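Local atomic coordinates of maleylacetoacetate isomerase (Anaeromyxobacter dehalogenans, PDB entry 4IGJ), a protein that probably isomerises maleylacetoacetate to fumarylacetoacetate as a zeta-class member of the glutathione transferase superfamily, and binds glutathione. Residues A[34-37]-A[38-42]; A[112-115]-A[116-119]; A[193-196]-A[197-201]; A[202-205]-A[206-209]; A[234-237]-A[238-241]. All coordinates share one frame; numbering follows the deposited sequence.

Contact 1 of 5, residues A[34-37]-A[38-42]. With SO4 (sulfate ion), chain C.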
loop_
_atom_site.group_PDB
_atom_site.type_symbol
_atom_site.label_atom_id
_atom_site.label_comp_id
_atom_site.label_asym_id
_atom_site.label_seq_id
_atom_site.Cartn_x
_atom_site.Cartn_y
_atom_site.Cartn_z
ATOM N N SER A 34 -10.181 -3.415 -9.176
ATOM C CA SER A 34 -8.756 -3.474 -9.496
ATOM C C SER A 34 -7.988 -4.221 -8.411
ATOM O O SER A 34 -7.041 -4.949 -8.706
ATOM C CB SER A 34 -8.163 -2.079 -9.747
ATOM O OG SER A 34 -8.025 -1.342 -8.550
ATOM N N SER A 35 -8.408 -4.067 -7.162
ATOM C CA SER A 35 -7.749 -4.781 -6.083
ATOM C C SER A 35 -7.913 -6.292 -6.237
ATOM O O SER A 35 -6.948 -7.048 -6.043
ATOM C CB SER A 35 -8.235 -4.303 -4.716
ATOM O OG SER A 35 -7.488 -4.931 -3.683
ATOM N N ALA A 36 -9.111 -6.734 -6.618
ATOM C CA ALA A 36 -9.349 -8.160 -6.824
ATOM C C ALA A 36 -8.583 -8.659 -8.036
ATOM O O ALA A 36 -8.065 -9.776 -8.033
ATOM C CB ALA A 36 -10.838 -8.453 -6.983
ATOM N N TRP A 37 -8.502 -7.829 -9.071
ATOM C CA TRP A 37 -7.773 -8.183 -10.279
ATOM C C TRP A 37 -6.302 -8.493 -9.962
ATOM O O TRP A 37 -5.744 -9.443 -10.505
ATOM C CB TRP A 37 -7.926 -7.039 -11.289
ATOM C CG TRP A 37 -7.381 -7.220 -12.682
ATOM C CD1 TRP A 37 -6.604 -8.237 -13.176
ATOM C CD2 TRP A 37 -7.584 -6.313 -13.761
ATOM N NE1 TRP A 37 -6.315 -8.002 -14.499
ATOM C CE2 TRP A 37 -6.910 -6.824 -14.880
ATOM C CE3 TRP A 37 -8.279 -5.107 -13.881
ATOM C CZ2 TRP A 37 -6.910 -6.166 -16.115
ATOM C CZ3 TRP A 37 -8.275 -4.457 -15.085
ATOM C CH2 TRP A 37 -7.603 -4.983 -16.196
ATOM N N ARG A 38 -5.679 -7.703 -9.081
ATOM C CA ARG A 38 -4.293 -7.960 -8.683
ATOM C C ARG A 38 -4.144 -9.372 -8.156
ATOM O O ARG A 38 -3.179 -10.070 -8.492
ATOM C CB ARG A 38 -3.833 -6.991 -7.595
ATOM C CG ARG A 38 -3.958 -5.512 -7.961
ATOM C CD ARG A 38 -4.029 -4.708 -6.689
ATOM N NE ARG A 38 -4.178 -3.277 -6.911
ATOM C CZ ARG A 38 -4.389 -2.406 -5.929
ATOM N NH1 ARG A 38 -4.500 -2.828 -4.677
ATOM N NH2 ARG A 38 -4.518 -1.108 -6.206
ATOM N N VAL A 39 -5.093 -9.789 -7.323
ATOM C CA VAL A 39 -5.049 -11.124 -6.743
ATOM C C VAL A 39 -5.309 -12.204 -7.796
ATOM O O VAL A 39 -4.620 -13.230 -7.818
ATOM C CB VAL A 39 -5.968 -11.241 -5.515
ATOM C CG1 VAL A 39 -5.927 -12.653 -4.941
ATOM C CG2 VAL A 39 -5.526 -10.226 -4.453
ATOM N N ARG A 40 -6.254 -11.952 -8.699
ATOM C CA ARG A 40 -6.500 -12.872 -9.809
ATOM C C ARG A 40 -5.235 -13.072 -10.638
ATOM O O ARG A 40 -4.957 -14.178 -11.098
ATOM C CB ARG A 40 -7.640 -12.367 -10.699
ATOM C CG ARG A 40 -8.965 -12.280 -9.982
ATOM C CD ARG A 40 -10.130 -12.203 -10.967
ATOM N NE ARG A 40 -10.062 -11.047 -11.862
ATOM C CZ ARG A 40 -10.752 -9.919 -11.701
ATOM N NH1 ARG A 40 -11.567 -9.757 -10.659
ATOM N NH2 ARG A 40 -10.618 -8.944 -12.592
ATOM N N LEU A 41 -4.465 -12.004 -10.827
ATOM C CA LEU A 41 -3.202 -12.106 -11.546
ATOM C C LEU A 41 -2.177 -12.951 -10.794
ATOM O O LEU A 41 -1.511 -13.797 -11.393
ATOM C CB LEU A 41 -2.646 -10.716 -11.856
ATOM C CG LEU A 41 -3.382 -10.044 -13.016
ATOM C CD1 LEU A 41 -2.959 -8.587 -13.094
ATOM C CD2 LEU A 41 -3.065 -10.769 -14.311
ATOM N N GLY A 42 -2.067 -12.752 -9.483
ATOM C CA GLY A 42 -1.146 -13.551 -8.697
ATOM C C GLY A 42 -1.499 -15.025 -8.777
ATOM O O GLY A 42 -0.614 -15.863 -8.937
HETATM S S SO4 C . -11.297 0.381 -8.355
HETATM O O1 SO4 C . -11.739 1.329 -9.362
HETATM O O2 SO4 C . -9.892 0.631 -8.050
HETATM O O3 SO4 C . -11.478 -0.960 -8.884
HETATM O O4 SO4 C . -12.113 0.530 -7.162
HETATM O O HOH W 1 -5.307 -0.078 -8.962
#
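The first helix of the thioredoxin-like N-terminal domain, helix 34-45 in the beta-alpha-beta unit between strands 24-29 and 51-54, begins where Ser34 and Arg38 meet one turn apart. Arg38 N donates to Ser34 O (3.1 Å), and the arginine then runs back along the first turn: CG stands anti to the carbonyl carbon (chi1 -57°), and the chain, extended from CG to NE, brings one guanidinium face over Ser35 CA. In one of the two Ser34 conformers a water bridges the two ends, accepting from Arg38 NH2 at 3.0 Å and donating to Ser34 OG, while Arg38 NH1 bonds Ser93 OG. Ser35 and Arg38 are glutathione-binding residues of this protein. No glutathione is bound in this chain; a sulfate, probably from the crystallisation liquor, lies at the helix start, its O3 accepting from Ser34 N at 2.8 Å, as might be expected of an anion at a helix N-terminus, and its O2, in that conformer, from Ser34 OG. On another flank Arg40, bent at chi3, lays its guanidinium over Trp37 CA, 17° from the indole plane; Ser29, Tyr30, Trp31 and Ala226 all accept from it. Trp37 and Leu41 run side by side, Trp37 CD1 3.7 Å from Leu41 CD1.

Contact 2 of 5, residues A[112-115]-A[116-119]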
loop_
_atom_site.group_PDB
_atom_site.type_symbol
_atom_site.label_atom_id
_atom_site.label_comp_id
_atom_site.label_asym_id
_atom_site.label_seq_id
_atom_site.Cartn_x
_atom_site.Cartn_y
_atom_site.Cartn_z
ATOM N N PRO A 112 14.991 -12.948 -6.098
ATOM C CA PRO A 112 15.674 -13.442 -4.902
ATOM C C PRO A 112 16.640 -12.438 -4.286
ATOM O O PRO A 112 17.023 -12.583 -3.125
ATOM C CB PRO A 112 16.428 -14.673 -5.419
ATOM C CG PRO A 112 16.681 -14.362 -6.851
ATOM C CD PRO A 112 15.447 -13.634 -7.320
ATOM N N ASP A 113 17.028 -11.422 -5.042
ATOM C CA ASP A 113 17.948 -10.424 -4.504
ATOM C C ASP A 113 17.188 -9.315 -3.772
ATOM O O ASP A 113 16.088 -8.909 -4.183
ATOM C CB ASP A 113 18.841 -9.860 -5.608
ATOM C CG ASP A 113 18.075 -9.039 -6.601
ATOM O OD1 ASP A 113 17.353 -9.633 -7.427
ATOM O OD2 ASP A 113 18.195 -7.801 -6.542
ATOM N N LEU A 114 17.758 -8.825 -2.677
ATOM C CA LEU A 114 17.005 -7.940 -1.794
ATOM C C LEU A 114 16.730 -6.580 -2.416
ATOM O O LEU A 114 15.677 -5.985 -2.161
ATOM C CB LEU A 114 17.716 -7.778 -0.449
ATOM C CG LEU A 114 17.951 -9.061 0.351
ATOM C CD1 LEU A 114 18.342 -8.740 1.781
ATOM C CD2 LEU A 114 16.732 -9.976 0.328
ATOM N N TRP A 115 17.657 -6.079 -3.230
ATOM C CA TRP A 115 17.446 -4.790 -3.881
ATOM C C TRP A 115 16.274 -4.872 -4.853
ATOM O O TRP A 115 15.440 -3.970 -4.894
ATOM C CB TRP A 115 18.712 -4.300 -4.613
ATOM C CG TRP A 115 19.959 -4.331 -3.775
ATOM C CD1 TRP A 115 21.076 -5.089 -4.006
ATOM C CD2 TRP A 115 20.221 -3.578 -2.581
ATOM N NE1 TRP A 115 22.014 -4.849 -3.029
ATOM C CE2 TRP A 115 21.517 -3.927 -2.146
ATOM C CE3 TRP A 115 19.495 -2.637 -1.847
ATOM C CZ2 TRP A 115 22.098 -3.372 -0.994
ATOM C CZ3 TRP A 115 20.077 -2.088 -0.698
ATOM C CH2 TRP A 115 21.359 -2.462 -0.287
ATOM N N GLY A 116 16.224 -5.947 -5.636
ATOM C CA GLY A 116 15.156 -6.143 -6.595
ATOM C C GLY A 116 13.820 -6.300 -5.905
ATOM O O GLY A 116 12.804 -5.823 -6.410
ATOM N N ARG A 117 13.811 -6.970 -4.758
ATOM C CA ARG A 117 12.568 -7.097 -3.991
ATOM C C ARG A 117 12.042 -5.734 -3.540
ATOM O O ARG A 117 10.836 -5.457 -3.638
ATOM C CB ARG A 117 12.759 -8.053 -2.810
ATOM C CG ARG A 117 13.052 -9.465 -3.267
ATOM C CD ARG A 117 13.621 -10.352 -2.172
ATOM N NE ARG A 117 12.609 -10.748 -1.198
ATOM C CZ ARG A 117 11.759 -11.750 -1.373
ATOM N NH1 ARG A 117 11.773 -12.457 -2.497
ATOM N NH2 ARG A 117 10.890 -12.043 -0.419
ATOM N N ALA A 118 12.943 -4.883 -3.051
ATOM C CA ALA A 118 12.575 -3.546 -2.627
ATOM C C ALA A 118 12.071 -2.712 -3.788
ATOM O O ALA A 118 11.106 -1.957 -3.625
ATOM C CB ALA A 118 13.763 -2.859 -1.946
ATOM N N ARG A 119 12.693 -2.835 -4.959
ATOM C CA ARG A 119 12.231 -2.102 -6.140
ATOM C C ARG A 119 10.833 -2.561 -6.547
ATOM O O ARG A 119 9.942 -1.752 -6.807
ATOM C CB ARG A 119 13.204 -2.271 -7.315
ATOM C CG ARG A 119 12.772 -1.541 -8.579
ATOM C CD ARG A 119 13.776 -1.669 -9.728
ATOM N NE ARG A 119 13.337 -0.932 -10.918
ATOM C CZ ARG A 119 12.565 -1.436 -11.880
ATOM N NH1 ARG A 119 12.129 -2.679 -11.814
ATOM N NH2 ARG A 119 12.217 -0.687 -12.914
#
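Gly116 N meets Asp113 OD2 from above the carboxylate plane, 50° out of it, at 2.9 Å. That approach follows from chi1 of 68°, which holds CG of Asp113 between the backbone N and the carbonyl carbon and swings the group over the first turn. The other large flat group, the Trp115 indole, looks across the dimer: His88 of the second subunit stacks on it and Trp99 of that subunit meets it at about 25°. Behind these groups the backbone begins its helical pattern, with Arg117 N bonded to Asp113 O at 3.0 Å in the carbonyl plane, and Ala118 N to Leu114 O at 3.1 Å. Arg117 CG passes 3.2 Å from Asp113 O, and its CD lies 4.0 Å from Leu114 CD2. A bend at chi3 then carries the guanidinium to Pro111 O through NH1 and to a salt bridge with Glu102 of the second subunit through NH2. A leucine in place of Arg117 would probably leave that glutamate without its opposite charge and Pro111 O without this donor. The whole is a helix N-cap, with Asp113 opening helix 114-128 of the helical C-terminal domain at the subunit interface.

Contact 3 of 5, residues A[193-196]-A[197-201]. With SO4 (sulfate ion), chain C.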
loop_
_atom_site.group_PDB
_atom_site.type_symbol
_atom_site.label_atom_id
_atom_site.label_comp_id
_atom_site.label_asym_id
_atom_site.label_seq_id
_atom_site.Cartn_x
_atom_site.Cartn_y
_atom_site.Cartn_z
ATOM N N GLN A 193 -4.252 -0.803 -12.995
ATOM C CA GLN A 193 -4.261 0.646 -12.853
ATOM C C GLN A 193 -4.357 1.328 -14.216
ATOM O O GLN A 193 -5.032 2.352 -14.351
ATOM C CB GLN A 193 -3.028 1.132 -12.081
ATOM C CG GLN A 193 -3.087 2.617 -11.717
ATOM C CD GLN A 193 -4.272 2.930 -10.837
ATOM O OE1 GLN A 193 -4.273 2.603 -9.651
ATOM N NE2 GLN A 193 -5.308 3.548 -11.409
ATOM N N LEU A 194 -3.702 0.755 -15.223
ATOM C CA LEU A 194 -3.787 1.302 -16.583
ATOM C C LEU A 194 -5.194 1.136 -17.149
ATOM O O LEU A 194 -5.687 2.023 -17.845
ATOM C CB LEU A 194 -2.761 0.648 -17.507
ATOM C CG LEU A 194 -1.302 0.977 -17.226
ATOM C CD1 LEU A 194 -0.411 0.111 -18.093
ATOM C CD2 LEU A 194 -1.025 2.456 -17.471
ATOM N N TYR A 195 -5.853 0.027 -16.833
ATOM C CA TYR A 195 -7.245 -0.157 -17.224
ATOM C C TYR A 195 -8.111 0.946 -16.600
ATOM O O TYR A 195 -8.990 1.508 -17.261
ATOM C CB TYR A 195 -7.714 -1.546 -16.792
ATOM C CG TYR A 195 -9.201 -1.851 -16.920
ATOM C CD1 TYR A 195 -9.686 -2.621 -17.970
ATOM C CD2 TYR A 195 -10.103 -1.431 -15.949
ATOM C CE1 TYR A 195 -11.048 -2.924 -18.055
ATOM C CE2 TYR A 195 -11.448 -1.722 -16.035
ATOM C CZ TYR A 195 -11.913 -2.470 -17.083
ATOM O OH TYR A 195 -13.265 -2.763 -17.148
ATOM N N ASN A 196 -7.868 1.277 -15.337
ATOM C CA ASN A 196 -8.643 2.340 -14.703
ATOM C C ASN A 196 -8.343 3.707 -15.314
ATOM O O ASN A 196 -9.251 4.525 -15.470
ATOM C CB ASN A 196 -8.428 2.336 -13.183
ATOM C CG ASN A 196 -9.223 1.251 -12.481
ATOM O OD1 ASN A 196 -9.856 0.415 -13.119
ATOM N ND2 ASN A 196 -9.173 1.251 -11.153
ATOM N N ALA A 197 -7.086 3.940 -15.679
ATOM C CA ALA A 197 -6.690 5.165 -16.368
ATOM C C ALA A 197 -7.515 5.337 -17.638
ATOM O O ALA A 197 -8.043 6.422 -17.897
ATOM C CB ALA A 197 -5.212 5.146 -16.706
ATOM N N ARG A 198 -7.637 4.264 -18.414
ATOM C CA ARG A 198 -8.412 4.310 -19.655
ATOM C C ARG A 198 -9.883 4.579 -19.366
ATOM O O ARG A 198 -10.505 5.408 -20.025
ATOM C CB ARG A 198 -8.232 3.015 -20.458
ATOM C CG ARG A 198 -6.828 2.843 -21.013
ATOM C CD ARG A 198 -6.685 1.587 -21.848
ATOM N NE ARG A 198 -5.279 1.260 -22.061
ATOM C CZ ARG A 198 -4.622 0.319 -21.389
ATOM N NH1 ARG A 198 -5.255 -0.410 -20.482
ATOM N NH2 ARG A 198 -3.337 0.095 -21.642
ATOM N N ARG A 199 -10.426 3.899 -18.362
ATOM C CA ARG A 199 -11.812 4.073 -17.937
ATOM C C ARG A 199 -12.124 5.556 -17.726
ATOM O O ARG A 199 -13.188 6.044 -18.126
ATOM C CB ARG A 199 -12.029 3.302 -16.635
ATOM C CG ARG A 199 -13.452 3.217 -16.140
ATOM C CD ARG A 199 -13.605 1.957 -15.290
ATOM N NE ARG A 199 -14.953 1.785 -14.766
ATOM C CZ ARG A 199 -15.380 2.313 -13.624
ATOM N NH1 ARG A 199 -14.568 3.059 -12.883
ATOM N NH2 ARG A 199 -16.624 2.103 -13.225
ATOM N N PHE A 200 -11.178 6.271 -17.121
ATOM C CA PHE A 200 -11.362 7.675 -16.769
ATOM C C PHE A 200 -10.956 8.619 -17.894
ATOM O O PHE A 200 -10.948 9.835 -17.714
ATOM C CB PHE A 200 -10.585 8.005 -15.489
ATOM C CG PHE A 200 -11.204 7.436 -14.247
ATOM C CD1 PHE A 200 -12.469 7.844 -13.849
ATOM C CD2 PHE A 200 -10.523 6.511 -13.468
ATOM C CE1 PHE A 200 -13.056 7.321 -12.704
ATOM C CE2 PHE A 200 -11.100 5.982 -12.319
ATOM C CZ PHE A 200 -12.367 6.391 -11.936
ATOM N N GLY A 201 -10.622 8.060 -19.048
ATOM C CA GLY A 201 -10.285 8.856 -20.214
ATOM C C GLY A 201 -8.953 9.566 -20.116
ATOM O O GLY A 201 -8.739 10.601 -20.758
HETATM S S SO4 C . -11.297 0.381 -8.355
HETATM O O1 SO4 C . -11.739 1.329 -9.362
HETATM O O2 SO4 C . -9.892 0.631 -8.050
HETATM O O3 SO4 C . -11.478 -0.960 -8.884
HETATM O O4 SO4 C . -12.113 0.530 -7.162
#
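Ala197 N donates to Gln193 O at 2.9 Å, the shortest of four backbone bonds that tie these two segments into one helix. The last of the four, Phe200 N to Asn196 O, is longer at 3.1 Å; the same carbonyl oxygen lies only 3.1 Å from Phe200 CD2, and the phenyl ring lies obliquely to that carbonyl. Beyond it, helix 185-199 of the C-terminal domain ends in a Schellman motif. Gly201, at a phi of 71°, is the C-prime residue; its N bonds Arg198 O at 2.8 Å, while Leu202 N turns back to Ala197 O. Along one flank the extended Arg198 chain lies back over the preceding turn, placing NH1 3.6 Å from Leu194 O, and its NH2 forms a salt bridge with Asp214. Tyr195 has Asn196 OD1 at its ring edge, in plane, and its hydroxyl bonds Arg32. The amide of Asn196 has CG anti to the carbonyl carbon (chi1 -78°), a setting that leaves ND2 beside Gln135 OE1 and the sulfate. Its bond to sulfate O2 is weak, 3.2 Å long and bent to 122° at the hydrogen; Ser34, Gln132 and Gln135 also hold that ion.

Contact 4 of 5, residues A[202-205]-A[206-209]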
loop_
_atom_site.group_PDB
_atom_site.type_symbol
_atom_site.label_atom_id
_atom_site.label_comp_id
_atom_site.label_asym_id
_atom_site.label_seq_id
_atom_site.Cartn_x
_atom_site.Cartn_y
_atom_site.Cartn_z
ATOM N N LEU A 202 -8.044 9.023 -19.311
ATOM C CA LEU A 202 -6.716 9.616 -19.211
ATOM C C LEU A 202 -5.866 9.233 -20.415
ATOM O O LEU A 202 -5.788 8.060 -20.780
ATOM C CB LEU A 202 -6.019 9.182 -17.923
ATOM C CG LEU A 202 -4.663 9.824 -17.653
ATOM C CD1 LEU A 202 -4.833 11.311 -17.382
ATOM C CD2 LEU A 202 -3.960 9.123 -16.485
ATOM N N ASP A 203 -5.227 10.218 -21.036
ATOM C CA ASP A 203 -4.358 9.937 -22.169
ATOM C C ASP A 203 -3.059 9.281 -21.712
ATOM O O ASP A 203 -2.356 9.817 -20.852
ATOM C CB ASP A 203 -4.050 11.206 -22.962
ATOM C CG ASP A 203 -3.053 10.960 -24.080
ATOM O OD1 ASP A 203 -3.459 10.409 -25.127
ATOM O OD2 ASP A 203 -1.867 11.309 -23.906
ATOM N N LEU A 204 -2.746 8.132 -22.308
ATOM C CA LEU A 204 -1.615 7.307 -21.884
ATOM C C LEU A 204 -0.355 7.523 -22.718
ATOM O O LEU A 204 0.666 6.868 -22.491
ATOM C CB LEU A 204 -1.992 5.824 -21.920
ATOM C CG LEU A 204 -3.007 5.324 -20.894
ATOM C CD1 LEU A 204 -3.083 3.815 -20.960
ATOM C CD2 LEU A 204 -2.651 5.800 -19.488
ATOM N N GLU A 205 -0.428 8.429 -23.689
ATOM C CA GLU A 205 0.740 8.761 -24.507
ATOM C C GLU A 205 2.011 9.142 -23.709
ATOM O O GLU A 205 3.113 8.749 -24.097
ATOM C CB GLU A 205 0.382 9.826 -25.558
ATOM C CG GLU A 205 1.494 10.132 -26.545
ATOM C CD GLU A 205 2.457 11.176 -26.020
ATOM O OE1 GLU A 205 2.024 12.027 -25.216
ATOM O OE2 GLU A 205 3.648 11.141 -26.402
ATOM N N PRO A 206 1.873 9.899 -22.597
ATOM C CA PRO A 206 3.081 10.255 -21.838
ATOM C C PRO A 206 3.768 9.097 -21.108
ATOM O O PRO A 206 4.811 9.327 -20.490
ATOM C CB PRO A 206 2.560 11.251 -20.796
ATOM C CG PRO A 206 1.320 11.809 -21.375
ATOM C CD PRO A 206 0.707 10.686 -22.148
ATOM N N TYR A 207 3.205 7.892 -21.166
ATOM C CA TYR A 207 3.779 6.752 -20.450
ATOM C C TYR A 207 4.162 5.606 -21.388
ATOM O O TYR A 207 3.616 4.508 -21.291
ATOM C CB TYR A 207 2.797 6.261 -19.375
ATOM C CG TYR A 207 2.036 7.388 -18.721
ATOM C CD1 TYR A 207 2.672 8.273 -17.860
ATOM C CD2 TYR A 207 0.682 7.582 -18.982
ATOM C CE1 TYR A 207 1.984 9.321 -17.271
ATOM C CE2 TYR A 207 -0.016 8.624 -18.398
ATOM C CZ TYR A 207 0.641 9.493 -17.544
ATOM O OH TYR A 207 -0.038 10.536 -16.955
ATOM N N PRO A 208 5.129 5.847 -22.290
ATOM C CA PRO A 208 5.419 4.835 -23.313
ATOM C C PRO A 208 5.998 3.535 -22.759
ATOM O O PRO A 208 5.710 2.480 -23.319
ATOM C CB PRO A 208 6.438 5.537 -24.225
ATOM C CG PRO A 208 7.085 6.549 -23.361
ATOM C CD PRO A 208 6.016 7.018 -22.408
ATOM N N THR A 209 6.793 3.600 -21.694
ATOM C CA THR A 209 7.326 2.381 -21.094
ATOM C C THR A 209 6.191 1.552 -20.485
ATOM O O THR A 209 6.129 0.336 -20.668
ATOM C CB THR A 209 8.394 2.667 -20.031
ATOM O OG1 THR A 209 9.365 3.579 -20.561
ATOM C CG2 THR A 209 9.093 1.375 -19.610
#
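Leu204 and Tyr207 are the ends of a type I beta turn, and its polar contacts are few. Tyr207 N donates to Leu204 O at 3.0 Å, well aligned at the hydrogen (160°) but reaching the oxygen from 51° above the carbonyl plane. Just before it, Asp203 OD2 accepts a weak bond from Glu205 N at 3.2 Å, the pattern of an Asx turn, and the same carboxylate oxygen lies against the proline ring, 3.2 Å from Pro206 CD.

The apolar contacts gather round the Tyr207 ring. Leu204 crosses the tyrosine side chain at about a right angle, its CD2 3.8 Å from Tyr207 CD2. Pro206 CB sits over the centre of one ring face, 4.0 Å above the plane, and Leu202 CD2 comes to 4.4 Å from Tyr207 CE2. A first torsion of -36°, with CG anti to the carbonyl carbon, folds the ring back beneath the turn. There a carbonyl oxygen also lies beside the ring, Asp203 O being 3.6 Å from Tyr207 CE2.

In the fold, the turn links helix 185-199 to helix 208-218, with Tyr207 as the N-cap residue of the latter. Arg211 of that second helix bonds the carbonyl oxygens of Leu204 and Glu205. Leu204 packs back on Ala197 and Arg198 of helix 185-199, while Tyr207 rests on Ala160 and Glu167 of helix 150-171.

Contact 5 of 5, residues A[234-237]-A[238-241]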
loop_
_atom_site.group_PDB
_atom_site.type_symbol
_atom_site.label_atom_id
_atom_site.label_comp_id
_atom_site.label_asym_id
_atom_site.label_seq_id
_atom_site.Cartn_x
_atom_site.Cartn_y
_atom_site.Cartn_z
ATOM N N ALA A 234 -18.913 -10.691 -15.149
ATOM C CA ALA A 234 -18.798 -9.575 -16.081
ATOM C C ALA A 234 -20.076 -9.392 -16.911
ATOM O O ALA A 234 -20.558 -10.333 -17.545
ATOM C CB ALA A 234 -17.596 -9.750 -17.003
ATOM N N PRO A 235 -20.620 -8.170 -16.912
ATOM C CA PRO A 235 -21.755 -7.861 -17.777
ATOM C C PRO A 235 -21.285 -7.615 -19.202
ATOM O O PRO A 235 -20.105 -7.350 -19.419
ATOM C CB PRO A 235 -22.321 -6.561 -17.182
ATOM C CG PRO A 235 -21.470 -6.210 -16.006
ATOM C CD PRO A 235 -20.214 -7.011 -16.108
ATOM N N PRO A 236 -22.192 -7.729 -20.178
ATOM C CA PRO A 236 -21.851 -7.356 -21.554
ATOM C C PRO A 236 -21.526 -5.869 -21.612
ATOM O O PRO A 236 -21.948 -5.119 -20.730
ATOM C CB PRO A 236 -23.137 -7.662 -22.333
ATOM C CG PRO A 236 -24.213 -7.691 -21.313
ATOM C CD PRO A 236 -23.575 -8.215 -20.060
ATOM N N PRO A 237 -20.764 -5.447 -22.632
ATOM C CA PRO A 237 -20.358 -4.045 -22.776
ATOM C C PRO A 237 -21.515 -3.049 -22.649
ATOM O O PRO A 237 -21.323 -1.979 -22.070
ATOM C CB PRO A 237 -19.767 -4.010 -24.186
ATOM C CG PRO A 237 -19.168 -5.380 -24.355
ATOM C CD PRO A 237 -20.116 -6.317 -23.631
ATOM N N ASP A 238 -22.696 -3.401 -23.152
ATOM C CA ASP A 238 -23.824 -2.471 -23.154
ATOM C C ASP A 238 -24.582 -2.373 -21.826
ATOM O O ASP A 238 -25.595 -1.675 -21.735
ATOM C CB ASP A 238 -24.789 -2.787 -24.306
ATOM C CG ASP A 238 -25.430 -4.163 -24.194
ATOM O OD1 ASP A 238 -25.322 -4.819 -23.138
ATOM O OD2 ASP A 238 -26.071 -4.584 -25.180
ATOM N N ARG A 239 -24.080 -3.065 -20.808
ATOM C CA ARG A 239 -24.642 -2.968 -19.467
ATOM C C ARG A 239 -23.556 -2.609 -18.454
ATOM O O ARG A 239 -23.632 -2.985 -17.280
ATOM C CB ARG A 239 -25.363 -4.265 -19.081
ATOM C CG ARG A 239 -26.595 -4.545 -19.941
ATOM C CD ARG A 239 -27.339 -5.796 -19.490
ATOM N NE ARG A 239 -28.459 -6.097 -20.382
ATOM C CZ ARG A 239 -29.707 -5.677 -20.188
ATOM N NH1 ARG A 239 -30.020 -4.934 -19.135
ATOM N NH2 ARG A 239 -30.646 -5.991 -21.066
ATOM N N ARG A 240 -22.541 -1.883 -18.921
ATOM C CA ARG A 240 -21.461 -1.415 -18.057
ATOM C C ARG A 240 -21.535 0.095 -17.877
ATOM O O ARG A 240 -21.851 0.829 -18.811
ATOM C CB ARG A 240 -20.102 -1.779 -18.654
ATOM C CG ARG A 240 -19.877 -3.266 -18.803
ATOM C CD ARG A 240 -18.568 -3.571 -19.515
ATOM N NE ARG A 240 -18.446 -5.000 -19.780
ATOM C CZ ARG A 240 -17.418 -5.571 -20.397
ATOM N NH1 ARG A 240 -16.400 -4.832 -20.819
ATOM N NH2 ARG A 240 -17.414 -6.882 -20.598
ATOM N N THR A 241 -21.241 0.557 -16.668
ATOM C CA THR A 241 -21.153 1.985 -16.407
ATOM C C THR A 241 -19.803 2.490 -16.898
ATOM O O THR A 241 -18.922 1.693 -17.212
ATOM C CB THR A 241 -21.282 2.279 -14.902
ATOM O OG1 THR A 241 -20.161 1.717 -14.207
ATOM C CG2 THR A 241 -22.569 1.685 -14.345
#
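Pro235 O and the guanidinium of Arg240 form the close part of this C-terminal turn. Two nitrogens grip the one oxygen side-on, Arg240 NE at 2.9 Å and NH2 at 3.0 Å from Pro235 O, and the acceptor lies 3° from the guanidinium plane. The NH2 bond runs nearly along the C=O axis, whereas NE comes in from 42° above the carbonyl plane. An extended chain from CG to NE takes the arginine alongside Pro237, whose CA and CD lie over one guanidinium face; on the way its CG passes 3.4 Å from Pro236 O. The backbone closes in a 3-10 turn, Arg239 N bonding Pro236 O at 3.0 Å, followed by a weak bond of 3.4 Å from Arg240 N to Pro237 O.

The solvent side is looser. Asp238 OD1 approaches Pro236 CG at 3.6 Å, and Arg239 CD lies 4.1 Å from that same Pro236 CG; both side chains belong to exposed residues that also touch a crystal neighbour.

A methionine in place of Arg240 would probably leave Pro235 O without its two donors and Asp229, which forms a salt bridge with NH1, without its mate. Proline nitrogens carry no hydrogen, and the run Pro235 to Pro237 therefore offers its carbonyls alone to backbone pairing; the donors come from Arg239 and Arg240, through backbone N-H groups and the guanidinium of Arg240.

The five contacts are all local, yet two of them meet near the glutathione site, which contains Ser35 and Arg38 of contact 1, consistent with the cleft between domains in this family. Contact 1 and contact 3, with centres about 15 Å apart, share the sulfate and pack directly, Trp37 CZ3 coming to 3.3 Å from Tyr195 CG. Contact 4 continues contact 3 at a centre distance of about 11 Å: Arg198 NE lies 3.5 Å from Leu204 CD1. Contact 5, about 16 Å from contact 3 between centres, reaches it through Thr241 OG1, 3.7 Å from Arg199 NH2. Contact 2 stands apart at the dimer interface, its centre about 22 Å from that of contact 1 and about 40 Å from that of contact 5.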